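Local atomic coordinates of glutamine cyclotransferase (Tannerella forsythia, PDB entry 6QRO), a protein that probably catalyses the cyclisation of N-terminal glutamine of peptides to pyroglutamate, as a zinc-binding glutaminyl cyclase of the M28 peptidase family. Residues A[49-62]-A[83-95]. Numbering follows the deposited sequence.
Sequences PNTEAHQRCADYLA and NGEKLKAQNIVGA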
loop_
_atom_site.group_PDB
_atom_site.type_symbol
_atom_site.label_atom_id
_atom_site.label_comp_id
_atom_site.label_asym_id
_atom_site.label_seq_id
_atom_site.Cartn_x
_atom_site.Cartn_y
_atom_site.Cartn_z
ATOM N N PRO A 49 6.450 2.607 -13.760
ATOM C CA PRO A 49 7.706 1.877 -13.957
ATOM C C PRO A 49 8.349 2.184 -15.311
ATOM O O PRO A 49 7.675 2.243 -16.345
ATOM C CB PRO A 49 7.274 0.415 -13.834
ATOM C CG PRO A 49 6.107 0.477 -12.893
ATOM C CD PRO A 49 5.386 1.737 -13.228
ATOM N N ASN A 50 9.673 2.368 -15.289
ATOM C CA ASN A 50 10.515 2.713 -16.445
ATOM C C ASN A 50 10.456 4.192 -16.811
ATOM O O ASN A 50 10.716 4.530 -17.970
ATOM C CB ASN A 50 10.231 1.876 -17.704
ATOM C CG ASN A 50 10.594 0.405 -17.533
ATOM O OD1 ASN A 50 11.255 0.032 -16.569
ATOM N ND2 ASN A 50 10.190 -0.430 -18.489
ATOM N N THR A 51 10.009 5.076 -15.918
ATOM C CA THR A 51 10.109 6.511 -16.149
ATOM C C THR A 51 11.110 7.109 -15.172
ATOM O O THR A 51 11.435 6.510 -14.147
ATOM C CB THR A 51 8.760 7.229 -15.988
ATOM O OG1 THR A 51 8.286 7.088 -14.638
ATOM C CG2 THR A 51 7.743 6.665 -16.958
ATOM N N GLU A 52 11.578 8.318 -15.482
ATOM C CA GLU A 52 12.508 8.991 -14.577
ATOM C C GLU A 52 11.821 9.388 -13.270
ATOM O O GLU A 52 12.439 9.331 -12.205
ATOM C CB GLU A 52 13.140 10.202 -15.269
ATOM C CG GLU A 52 14.315 10.849 -14.514
ATOM C CD GLU A 52 15.462 9.882 -14.150
ATOM O OE1 GLU A 52 16.259 10.226 -13.248
ATOM O OE2 GLU A 52 15.585 8.792 -14.755
ATOM N N ALA A 53 10.556 9.830 -13.337
ATOM C CA ALA A 53 9.809 10.174 -12.126
ATOM C C ALA A 53 9.730 8.994 -11.164
ATOM O O ALA A 53 9.762 9.172 -9.943
ATOM C CB ALA A 53 8.404 10.645 -12.485
ATOM N N HIS A 54 9.544 7.793 -11.704
ATOM C CA HIS A 54 9.592 6.567 -10.920
ATOM C C HIS A 54 10.962 6.390 -10.260
ATOM O O HIS A 54 11.056 6.026 -9.080
ATOM C CB HIS A 54 9.259 5.420 -11.868
ATOM C CG HIS A 54 9.042 4.089 -11.224
ATOM N ND1 HIS A 54 7.784 3.612 -10.929
ATOM C CD2 HIS A 54 9.905 3.104 -10.890
ATOM C CE1 HIS A 54 7.881 2.402 -10.410
ATOM N NE2 HIS A 54 9.157 2.065 -10.386
ATOM N N GLN A 55 12.041 6.633 -11.013
ATOM C CA GLN A 55 13.388 6.456 -10.467
ATOM C C GLN A 55 13.693 7.472 -9.370
ATOM O O GLN A 55 14.219 7.112 -8.310
ATOM C CB GLN A 55 14.428 6.555 -11.582
ATOM C CG GLN A 55 15.864 6.431 -11.088
ATOM C CD GLN A 55 16.197 5.050 -10.542
ATOM O OE1 GLN A 55 15.802 4.026 -11.107
ATOM N NE2 GLN A 55 16.943 5.015 -9.443
ATOM N N ARG A 56 13.393 8.747 -9.614
ATOM C CA ARG A 56 13.597 9.754 -8.579
ATOM C C ARG A 56 12.793 9.433 -7.328
ATOM O O ARG A 56 13.253 9.666 -6.199
ATOM C CB ARG A 56 13.251 11.142 -9.103
ATOM C CG ARG A 56 14.333 11.755 -9.932
ATOM C CD ARG A 56 14.047 13.228 -10.144
ATOM N NE ARG A 56 14.726 13.789 -11.307
ATOM C CZ ARG A 56 16.050 13.884 -11.428
ATOM N NH1 ARG A 56 16.853 13.482 -10.454
ATOM N NH2 ARG A 56 16.574 14.401 -12.526
ATOM N N CYS A 57 11.578 8.911 -7.512
ATOM C CA CYS A 57 10.741 8.571 -6.373
ATOM C C CYS A 57 11.283 7.358 -5.621
ATOM O O CYS A 57 11.210 7.308 -4.390
ATOM C CB CYS A 57 9.318 8.327 -6.843
ATOM S SG CYS A 57 8.215 8.231 -5.506
ATOM N N ALA A 58 11.820 6.367 -6.338
ATOM C CA ALA A 58 12.490 5.239 -5.690
ATOM C C ALA A 58 13.601 5.702 -4.746
ATOM O O ALA A 58 13.706 5.216 -3.612
ATOM C CB ALA A 58 13.051 4.293 -6.747
ATOM N N ASP A 59 14.473 6.608 -5.210
ATOM C CA ASP A 59 15.492 7.160 -4.315
ATOM C C ASP A 59 14.852 7.847 -3.130
ATOM O O ASP A 59 15.293 7.680 -1.989
ATOM C CB ASP A 59 16.418 8.156 -5.029
ATOM C CG ASP A 59 17.472 7.485 -5.856
ATOM O OD1 ASP A 59 17.763 6.307 -5.605
ATOM O OD2 ASP A 59 18.055 8.143 -6.735
ATOM N N TYR A 60 13.792 8.607 -3.382
ATOM C CA TYR A 60 13.172 9.385 -2.325
ATOM C C TYR A 60 12.594 8.474 -1.247
ATOM O O TYR A 60 12.846 8.673 -0.050
ATOM C CB TYR A 60 12.105 10.291 -2.931
ATOM C CG TYR A 60 11.302 10.996 -1.906
ATOM C CD1 TYR A 60 11.860 12.029 -1.160
ATOM C CD2 TYR A 60 9.978 10.655 -1.681
ATOM C CE1 TYR A 60 11.128 12.685 -0.211
ATOM C CE2 TYR A 60 9.235 11.316 -0.728
ATOM C CZ TYR A 60 9.817 12.322 0.002
ATOM O OH TYR A 60 9.082 12.978 0.948
ATOM N N LEU A 61 11.868 7.432 -1.657
ATOM C CA LEU A 61 11.242 6.538 -0.689
ATOM C C LEU A 61 12.276 5.788 0.146
ATOM O O LEU A 61 12.201 5.777 1.377
ATOM C CB LEU A 61 10.351 5.549 -1.425
ATOM C CG LEU A 61 9.132 6.196 -2.069
ATOM C CD1 LEU A 61 8.338 5.126 -2.803
ATOM C CD2 LEU A 61 8.310 6.855 -0.978
ATOM N N ALA A 62 13.267 5.171 -0.507
ATOM C CA ALA A 62 14.306 4.452 0.227
ATOM C C ALA A 62 15.125 5.387 1.115
ATOM O O ALA A 62 15.457 5.043 2.258
ATOM C CB ALA A 62 15.199 3.706 -0.752
ATOM N N ASN A 83 1.622 -6.975 -21.331
ATOM C CA ASN A 83 1.912 -6.768 -22.736
ATOM C C ASN A 83 3.299 -7.271 -23.132
ATOM O O ASN A 83 3.694 -7.111 -24.295
ATOM C CB ASN A 83 1.810 -5.273 -23.017
ATOM C CG ASN A 83 2.766 -4.479 -22.146
ATOM O OD1 ASN A 83 3.346 -5.030 -21.210
ATOM N ND2 ASN A 83 2.902 -3.190 -22.412
ATOM N N GLY A 84 4.001 -7.952 -22.223
ATOM C CA GLY A 84 5.351 -8.421 -22.476
ATOM C C GLY A 84 6.446 -7.408 -22.228
ATOM O O GLY A 84 7.624 -7.775 -22.299
ATOM N N GLU A 85 6.103 -6.156 -21.916
ATOM C CA GLU A 85 7.101 -5.143 -21.565
ATOM C C GLU A 85 7.863 -5.519 -20.297
ATOM O O GLU A 85 7.281 -6.000 -19.322
ATOM C CB GLU A 85 6.435 -3.779 -21.376
ATOM C CG GLU A 85 6.503 -2.878 -22.592
ATOM C CD GLU A 85 7.798 -2.125 -22.667
ATOM O OE1 GLU A 85 7.969 -1.160 -21.891
ATOM O OE2 GLU A 85 8.659 -2.499 -23.489
ATOM N N LYS A 86 9.185 -5.335 -20.328
ATOM C CA LYS A 86 10.040 -5.602 -19.175
ATOM C C LYS A 86 10.075 -4.378 -18.257
ATOM O O LYS A 86 10.489 -3.294 -18.678
ATOM C CB LYS A 86 11.458 -5.978 -19.620
ATOM C CG LYS A 86 11.580 -7.295 -20.373
ATOM C CD LYS A 86 11.057 -8.457 -19.536
ATOM C CE LYS A 86 11.488 -9.802 -20.103
ATOM N NZ LYS A 86 10.552 -10.867 -19.681
ATOM N N LEU A 87 9.609 -4.549 -17.015
ATOM C CA LEU A 87 9.513 -3.455 -16.055
ATOM C C LEU A 87 10.705 -3.518 -15.102
ATOM O O LEU A 87 10.916 -4.531 -14.421
ATOM C CB LEU A 87 8.197 -3.524 -15.283
ATOM C CG LEU A 87 6.964 -3.561 -16.196
ATOM C CD1 LEU A 87 5.683 -3.589 -15.403
ATOM C CD2 LEU A 87 6.987 -2.428 -17.217
ATOM N N LYS A 88 11.450 -2.416 -15.032
ATOM C CA LYS A 88 12.600 -2.279 -14.144
ATOM C C LYS A 88 12.073 -1.802 -12.799
ATOM O O LYS A 88 11.979 -0.599 -12.531
ATOM C CB LYS A 88 13.608 -1.304 -14.741
ATOM C CG LYS A 88 13.937 -1.611 -16.184
ATOM C CD LYS A 88 14.813 -2.822 -16.363
ATOM C CE LYS A 88 15.315 -2.876 -17.810
ATOM N NZ LYS A 88 16.798 -2.739 -17.953
ATOM N N ALA A 89 11.738 -2.767 -11.947
ATOM C CA ALA A 89 11.067 -2.543 -10.678
ATOM C C ALA A 89 12.053 -2.446 -9.517
ATOM O O ALA A 89 13.152 -2.990 -9.569
ATOM C CB ALA A 89 10.061 -3.661 -10.396
ATOM N N GLN A 90 11.649 -1.698 -8.483
ATOM C CA GLN A 90 12.349 -1.622 -7.203
ATOM C C GLN A 90 11.337 -1.929 -6.105
ATOM O O GLN A 90 10.412 -1.147 -5.890
ATOM C CB GLN A 90 12.990 -0.252 -6.942
ATOM C CG GLN A 90 14.108 0.200 -7.856
ATOM C CD GLN A 90 13.675 1.198 -8.915
ATOM O OE1 GLN A 90 12.543 1.645 -8.929
ATOM N NE2 GLN A 90 14.608 1.586 -9.773
ATOM N N ASN A 91 11.464 -3.096 -5.461
ATOM C CA ASN A 91 10.788 -3.351 -4.189
ATOM C C ASN A 91 11.633 -2.761 -3.062
ATOM O O ASN A 91 12.812 -3.112 -2.919
ATOM C CB ASN A 91 10.578 -4.842 -3.940
ATOM C CG ASN A 91 9.582 -5.485 -4.914
ATOM O OD1 ASN A 91 8.648 -4.850 -5.403
ATOM N ND2 ASN A 91 9.759 -6.769 -5.142
ATOM N N ILE A 92 11.037 -1.879 -2.261
ATOM C CA ILE A 92 11.769 -1.112 -1.251
ATOM C C ILE A 92 11.372 -1.616 0.133
ATOM O O ILE A 92 10.201 -1.524 0.527
ATOM C CB ILE A 92 11.513 0.396 -1.400
ATOM C CG1 ILE A 92 11.848 0.832 -2.827
ATOM C CG2 ILE A 92 12.367 1.178 -0.384
ATOM C CD1 ILE A 92 11.256 2.168 -3.237
ATOM N N VAL A 93 12.346 -2.153 0.866
ATOM C CA VAL A 93 12.124 -2.748 2.177
ATOM C C VAL A 93 12.891 -1.934 3.211
ATOM O O VAL A 93 14.120 -1.805 3.135
ATOM C CB VAL A 93 12.553 -4.226 2.238
ATOM C CG1 VAL A 93 12.344 -4.774 3.671
ATOM C CG2 VAL A 93 11.778 -5.060 1.240
ATOM N N GLY A 94 12.175 -1.445 4.212
ATOM C CA GLY A 94 12.815 -0.809 5.339
ATOM C C GLY A 94 12.597 -1.723 6.517
ATOM O O GLY A 94 11.455 -1.975 6.921
ATOM N N ALA A 95 13.683 -2.298 7.006
ATOM C CA ALA A 95 13.641 -3.230 8.120
ATOM C C ALA A 95 14.076 -2.468 9.360
ATOM O O ALA A 95 15.214 -1.992 9.433
ATOM C CB ALA A 95 14.544 -4.436 7.878
HETATM O O HOH W 1 11.765 1.692 -13.469
#
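The carboxamide of Asn50 bonds to the backbone of Lys86 and Lys88, much as one residue of a parallel strand would. Its OD1 accepts from Lys88 N at 2.9 Å, while its ND2 gives a nearly straight bond to Lys86 O in the amide plane. With CG anti to the carbonyl carbon (chi1 -66°), the short side chain presents both polar ends to the backbone; asparagine suits this, being donor and acceptor in one flat group. Beside it, Pro49 sets CB against Leu87 CB, and its CA sits over one face of the His54 ring.

Gln90 rises from the strand toward the helix. Its NE2 makes a weak bond to Gln55 OE1, the two amide planes standing almost perpendicular (83°). Gln90 OE1 is buried without a polar partner in the model, 3.5 Å from Ala58 CB, a methyl that lets the amide come close. The His54 ring runs alongside this amide in the opposite sense, its CD2 3.6 Å from Gln90 OE1; its NE2 is bonded to Asp164, which also accepts from Gln90 N. Beyond, the branches of Ile92 reach two helix residues: CD1 meets Leu61 CB (3.9 Å), the side chains crossing at about a right angle, and CG2 meets Ala62 CB (3.8 Å), small enough to admit it to the helix backbone.

Helix 52-62, N-capped by Thr51 OG1, runs nearly parallel to the strand (10°), axes 9.3 Å apart at closest. This is helix-on-sheet packing in the alpha/beta fold of M28 zinc enzymes, the Pro49 side chain about 7 Å from that of the zinc ligand Asp167.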